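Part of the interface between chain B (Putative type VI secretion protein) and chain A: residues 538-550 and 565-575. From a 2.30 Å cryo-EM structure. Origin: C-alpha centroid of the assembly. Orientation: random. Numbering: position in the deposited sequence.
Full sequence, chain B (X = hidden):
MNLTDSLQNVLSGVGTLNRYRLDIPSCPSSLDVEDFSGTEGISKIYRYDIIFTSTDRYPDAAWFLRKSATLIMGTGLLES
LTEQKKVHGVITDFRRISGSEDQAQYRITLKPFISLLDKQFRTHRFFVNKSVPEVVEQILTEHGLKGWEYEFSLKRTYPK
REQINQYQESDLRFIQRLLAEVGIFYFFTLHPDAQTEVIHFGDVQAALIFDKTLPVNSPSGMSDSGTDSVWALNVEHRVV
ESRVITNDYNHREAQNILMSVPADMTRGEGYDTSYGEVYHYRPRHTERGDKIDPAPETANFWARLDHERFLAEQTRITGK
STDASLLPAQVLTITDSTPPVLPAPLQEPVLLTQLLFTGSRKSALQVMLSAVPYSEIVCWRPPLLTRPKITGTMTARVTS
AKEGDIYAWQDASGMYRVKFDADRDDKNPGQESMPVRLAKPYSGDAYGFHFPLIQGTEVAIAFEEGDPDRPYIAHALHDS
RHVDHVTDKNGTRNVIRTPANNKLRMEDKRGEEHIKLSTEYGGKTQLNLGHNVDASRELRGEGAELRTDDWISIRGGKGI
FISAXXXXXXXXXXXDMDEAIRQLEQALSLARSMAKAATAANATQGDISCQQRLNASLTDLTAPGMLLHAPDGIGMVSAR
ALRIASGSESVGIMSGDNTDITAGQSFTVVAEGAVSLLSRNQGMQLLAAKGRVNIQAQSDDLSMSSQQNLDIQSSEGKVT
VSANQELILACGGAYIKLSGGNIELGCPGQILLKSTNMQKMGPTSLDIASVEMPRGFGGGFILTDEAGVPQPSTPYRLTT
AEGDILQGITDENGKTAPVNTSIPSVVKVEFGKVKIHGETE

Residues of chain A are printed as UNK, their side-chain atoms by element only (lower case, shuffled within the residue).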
# COMPACT_ATOMS: atom_id res chain seq x y z
N GLU B 538 34.40 -18.20 -11.68
CA GLU B 538 34.20 -17.82 -10.30
C GLU B 538 32.71 -17.74 -10.00
O GLU B 538 31.92 -17.29 -10.84
CB GLU B 538 34.87 -16.48 -10.00
CG GLU B 538 36.38 -16.54 -10.03
CD GLU B 538 36.94 -17.78 -9.36
OE1 GLU B 538 36.91 -17.86 -8.12
OE2 GLU B 538 37.41 -18.69 -10.09
N LEU B 539 32.33 -18.18 -8.81
CA LEU B 539 30.93 -18.19 -8.42
C LEU B 539 30.34 -16.79 -8.48
O LEU B 539 30.84 -15.87 -7.82
CB LEU B 539 30.78 -18.78 -7.02
CG LEU B 539 29.36 -18.77 -6.46
CD1 LEU B 539 28.47 -19.74 -7.21
CD2 LEU B 539 29.37 -19.09 -4.98
N ARG B 540 29.31 -16.62 -9.29
CA ARG B 540 28.59 -15.36 -9.34
C ARG B 540 27.21 -15.44 -8.73
O ARG B 540 26.49 -14.44 -8.71
CB ARG B 540 28.50 -14.85 -10.79
CG ARG B 540 27.89 -15.81 -11.77
CD ARG B 540 27.80 -15.17 -13.14
NE ARG B 540 26.99 -13.96 -13.13
CZ ARG B 540 25.68 -13.94 -13.33
NH1 ARG B 540 25.02 -15.07 -13.55
NH2 ARG B 540 25.02 -12.79 -13.30
N GLY B 541 26.82 -16.60 -8.21
CA GLY B 541 25.52 -16.74 -7.59
C GLY B 541 25.09 -18.18 -7.46
O GLY B 541 25.49 -19.04 -8.25
N GLU B 542 24.27 -18.46 -6.45
CA GLU B 542 23.75 -19.79 -6.23
C GLU B 542 22.24 -19.78 -6.37
O GLU B 542 21.56 -18.91 -5.82
CB GLU B 542 24.14 -20.32 -4.85
CG GLU B 542 25.62 -20.30 -4.57
CD GLU B 542 25.93 -20.47 -3.10
OE1 GLU B 542 25.91 -21.63 -2.62
OE2 GLU B 542 26.19 -19.46 -2.42
N GLY B 543 21.72 -20.76 -7.10
CA GLY B 543 20.30 -20.93 -7.28
C GLY B 543 19.93 -20.84 -8.75
O GLY B 543 20.65 -21.34 -9.62
N ALA B 544 18.80 -20.21 -9.02
CA ALA B 544 18.24 -20.12 -10.35
C ALA B 544 18.23 -18.66 -10.78
O ALA B 544 17.69 -17.81 -10.07
CB ALA B 544 16.84 -20.71 -10.41
N GLU B 545 18.83 -18.38 -11.92
CA GLU B 545 18.85 -17.04 -12.48
C GLU B 545 18.24 -17.08 -13.87
O GLU B 545 18.72 -17.81 -14.74
CB GLU B 545 20.26 -16.46 -12.52
CG GLU B 545 20.29 -15.03 -13.03
CD GLU B 545 21.67 -14.59 -13.45
OE1 GLU B 545 22.40 -15.39 -14.07
OE2 GLU B 545 22.04 -13.44 -13.16
N LEU B 546 17.19 -16.31 -14.06
CA LEU B 546 16.64 -16.02 -15.38
C LEU B 546 16.97 -14.57 -15.68
O LEU B 546 16.49 -13.66 -14.99
CB LEU B 546 15.14 -16.28 -15.41
CG LEU B 546 14.51 -16.18 -16.79
CD1 LEU B 546 15.13 -17.20 -17.73
CD2 LEU B 546 13.02 -16.36 -16.69
N ARG B 547 17.80 -14.35 -16.68
CA ARG B 547 18.34 -13.02 -16.92
C ARG B 547 18.38 -12.72 -18.41
O ARG B 547 18.54 -13.61 -19.24
CB ARG B 547 19.72 -12.88 -16.31
CG ARG B 547 20.70 -13.90 -16.80
CD ARG B 547 22.00 -13.26 -17.15
NE ARG B 547 21.90 -12.37 -18.30
CZ ARG B 547 22.00 -11.05 -18.24
NH1 ARG B 547 21.91 -10.33 -19.35
NH2 ARG B 547 22.21 -10.45 -17.08
N THR B 548 18.25 -11.44 -18.72
CA THR B 548 18.29 -10.94 -20.08
C THR B 548 18.45 -9.43 -20.00
O THR B 548 18.08 -8.80 -19.01
CB THR B 548 17.02 -11.30 -20.87
OG1 THR B 548 17.11 -10.79 -22.20
CG2 THR B 548 15.78 -10.71 -20.22
N ASP B 549 19.02 -8.86 -21.04
CA ASP B 549 19.00 -7.42 -21.21
C ASP B 549 17.67 -6.92 -21.75
O ASP B 549 17.38 -5.73 -21.65
CB ASP B 549 20.14 -6.98 -22.13
CG ASP B 549 21.50 -7.12 -21.48
OD1 ASP B 549 21.57 -7.48 -20.30
OD2 ASP B 549 22.51 -6.86 -22.16
N ASP B 550 16.86 -7.82 -22.30
CA ASP B 550 15.55 -7.52 -22.85
C ASP B 550 14.48 -7.73 -21.78
O ASP B 550 14.75 -7.62 -20.59
CB ASP B 550 15.32 -8.37 -24.10
CG ASP B 550 16.26 -8.01 -25.21
OD1 ASP B 550 16.92 -6.96 -25.11
OD2 ASP B 550 16.34 -8.78 -26.19
N UNK A 565 16.71 -4.37 -13.45
CA UNK A 565 17.99 -3.67 -13.52
C UNK A 565 18.90 -4.36 -14.52
O UNK A 565 19.28 -5.52 -14.34
c UNK A 565 17.85 -2.86 -11.16
o UNK A 565 17.24 -3.48 -10.27
o UNK A 565 17.81 -1.62 -11.29
c UNK A 565 18.65 -3.63 -12.15
N UNK A 566 19.28 -3.62 -15.56
CA UNK A 566 20.18 -4.13 -16.57
C UNK A 566 21.50 -4.57 -15.96
O UNK A 566 22.12 -3.84 -15.18
s UNK A 566 20.37 -4.36 -19.97
c UNK A 566 20.42 -3.04 -17.61
c UNK A 566 19.19 -3.13 -20.50
c UNK A 566 21.31 -3.46 -18.75
N UNK A 567 21.92 -5.78 -16.29
CA UNK A 567 23.26 -6.28 -15.98
C UNK A 567 23.84 -6.85 -17.26
O UNK A 567 23.80 -8.07 -17.49
c UNK A 567 24.62 -7.61 -14.32
n UNK A 567 24.59 -8.63 -12.15
c UNK A 567 24.66 -8.83 -13.45
c UNK A 567 23.24 -7.32 -14.86
o UNK A 567 24.76 -9.95 -13.94
N UNK A 568 24.39 -6.01 -18.12
CA UNK A 568 24.76 -6.45 -19.47
C UNK A 568 25.78 -7.57 -19.49
O UNK A 568 26.75 -7.55 -18.73
c UNK A 568 24.72 -4.59 -17.89
c UNK A 568 25.68 -4.30 -18.98
c UNK A 568 25.32 -5.17 -20.11
N UNK A 569 25.54 -8.56 -20.35
CA UNK A 569 26.41 -9.71 -20.55
C UNK A 569 26.56 -10.57 -19.30
O UNK A 569 27.52 -11.33 -19.19
c UNK A 569 27.24 -9.43 -23.48
c UNK A 569 27.76 -8.55 -22.37
o UNK A 569 27.86 -10.41 -23.86
c UNK A 569 27.80 -9.28 -21.05
n UNK A 569 26.08 -9.08 -24.01
N UNK A 570 25.61 -10.46 -18.37
CA UNK A 570 25.66 -11.19 -17.11
C UNK A 570 26.95 -10.94 -16.34
O UNK A 570 27.40 -11.78 -15.57
c UNK A 570 25.46 -12.70 -17.32
N UNK A 571 27.57 -9.78 -16.56
CA UNK A 571 28.79 -9.42 -15.86
C UNK A 571 28.42 -8.86 -14.50
O UNK A 571 27.84 -7.78 -14.40
n UNK A 571 31.53 -9.31 -19.56
o UNK A 571 31.19 -10.50 -17.70
c UNK A 571 30.88 -9.58 -18.45
c UNK A 571 29.59 -8.39 -16.66
c UNK A 571 29.70 -8.69 -18.13
N UNK A 572 28.77 -9.60 -13.46
CA UNK A 572 28.41 -9.24 -12.10
C UNK A 572 27.73 -10.39 -11.39
O UNK A 572 27.38 -11.42 -11.97
N UNK A 573 27.56 -10.20 -10.09
CA UNK A 573 26.94 -11.22 -9.27
C UNK A 573 25.47 -11.38 -9.64
O UNK A 573 24.82 -10.45 -10.11
c UNK A 573 30.66 -12.14 -7.28
c UNK A 573 28.50 -10.89 -7.30
c UNK A 573 27.08 -10.88 -7.80
c UNK A 573 29.29 -12.02 -7.92
n UNK A 573 30.54 -12.44 -5.83
N UNK A 574 24.96 -12.59 -9.43
CA UNK A 574 23.56 -12.87 -9.67
C UNK A 574 22.67 -11.99 -8.79
O UNK A 574 21.61 -11.53 -9.23
c UNK A 574 21.89 -14.74 -9.07
s UNK A 574 21.75 -16.53 -8.89
c UNK A 574 23.30 -14.35 -9.43
c UNK A 574 20.27 -16.65 -7.91
N UNK A 575 23.10 -11.71 -7.56
CA UNK A 575 22.33 -10.90 -6.63
C UNK A 575 22.84 -9.47 -6.55
O UNK A 575 22.68 -8.81 -5.52
c UNK A 575 20.14 -12.68 -5.70
c UNK A 575 21.54 -13.34 -3.75
c UNK A 575 21.56 -12.85 -5.17
c UNK A 575 22.32 -11.54 -5.25

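Position 565 carries two carbons, the second holding two oxygens. It makes no contact with the chain B stretch. It is Asp565(A).

Position 566 has an unbranched chain of two carbons, a sulfur and a carbon. The sulfur lies 3.3 Å from CG of Asp549(B). Only methionine fits: Met566(A).

Position 567 has three carbons, the third bearing one oxygen and one nitrogen. The amide oxygen lies 2.9 Å from NH2 of Arg540(B), and the backbone O lies 2.9 Å from NH2 of Arg547(B). This amide is Gln567(A). OE1 accepts a weak hydrogen bond from Arg540(B), and the backbone O accepts one from Arg547(B).

At position 568 three carbons close a ring onto the backbone N. CA lies 3.5 Å from OD1 of Asp549(B). This is Pro568(A).

Position 569 again has three carbons ending in one oxygen and one nitrogen. Its CA-to-CB bond points away from chain B. It is Gln569(A).

Position 570 has a single carbon. This CB points toward chain B and packs 3.5 Å from CD of Arg547(B). The same CB covers one face of the Arg540(B) guanidinium. The residue is Ala570(A).

Position 571 has three carbons, an oxygen and a nitrogen at the end. Its CA-to-CB bond points away, and it touches nothing in the chain B stretch. It is Gln571(A).

Position 572 has no side-chain atoms. Its O accepts hydrogen bonds from NE of Arg540(B) at 2.8 Å and, weakly, from NH2 of Arg540(B) at 3.0 Å. A CB here would clash with NE2 of Gln567(A), and the backbone angles themselves call for glycine. It is Gly572(A).

Position 573 has four carbons in a row ending in nitrogen. CA lies 3.3 Å from O of Arg540(B). This is Lys573(A). Its CE lies 3.8 Å from O of Leu539(B). Its backbone O accepts a 2.7 Å hydrogen bond from NE2 of Gln567(A), which ties the loop together.

Position 574 is another unbranched chain of two carbons, sulfur and carbon. Its N donates a nearly straight 2.5 Å hydrogen bond to O of Arg540(B). Its CB lies 3.7 Å from CA of Gly541(B), where a side chain on the glycine would clash. This is Met574(A). Its CE reaches O of Glu542(B) at 3.3 Å.

Position 575 has four carbons forked at the second. It is Leu575(A), with no contact here.

The contact works through two arginines that bind a chain A loop. Arg540(B) is held by a salt bridge from NH1 to OE1 of Glu545(B), 2.7 Å, and Arg547(B) by one from NH1 to OD1 of Asp549(B), 3.0 Å. Both donate to loop carbonyls, while Met574(A) packs along the corner of chain B.

Chain A, residues 565-575: DMQPQAQGKML
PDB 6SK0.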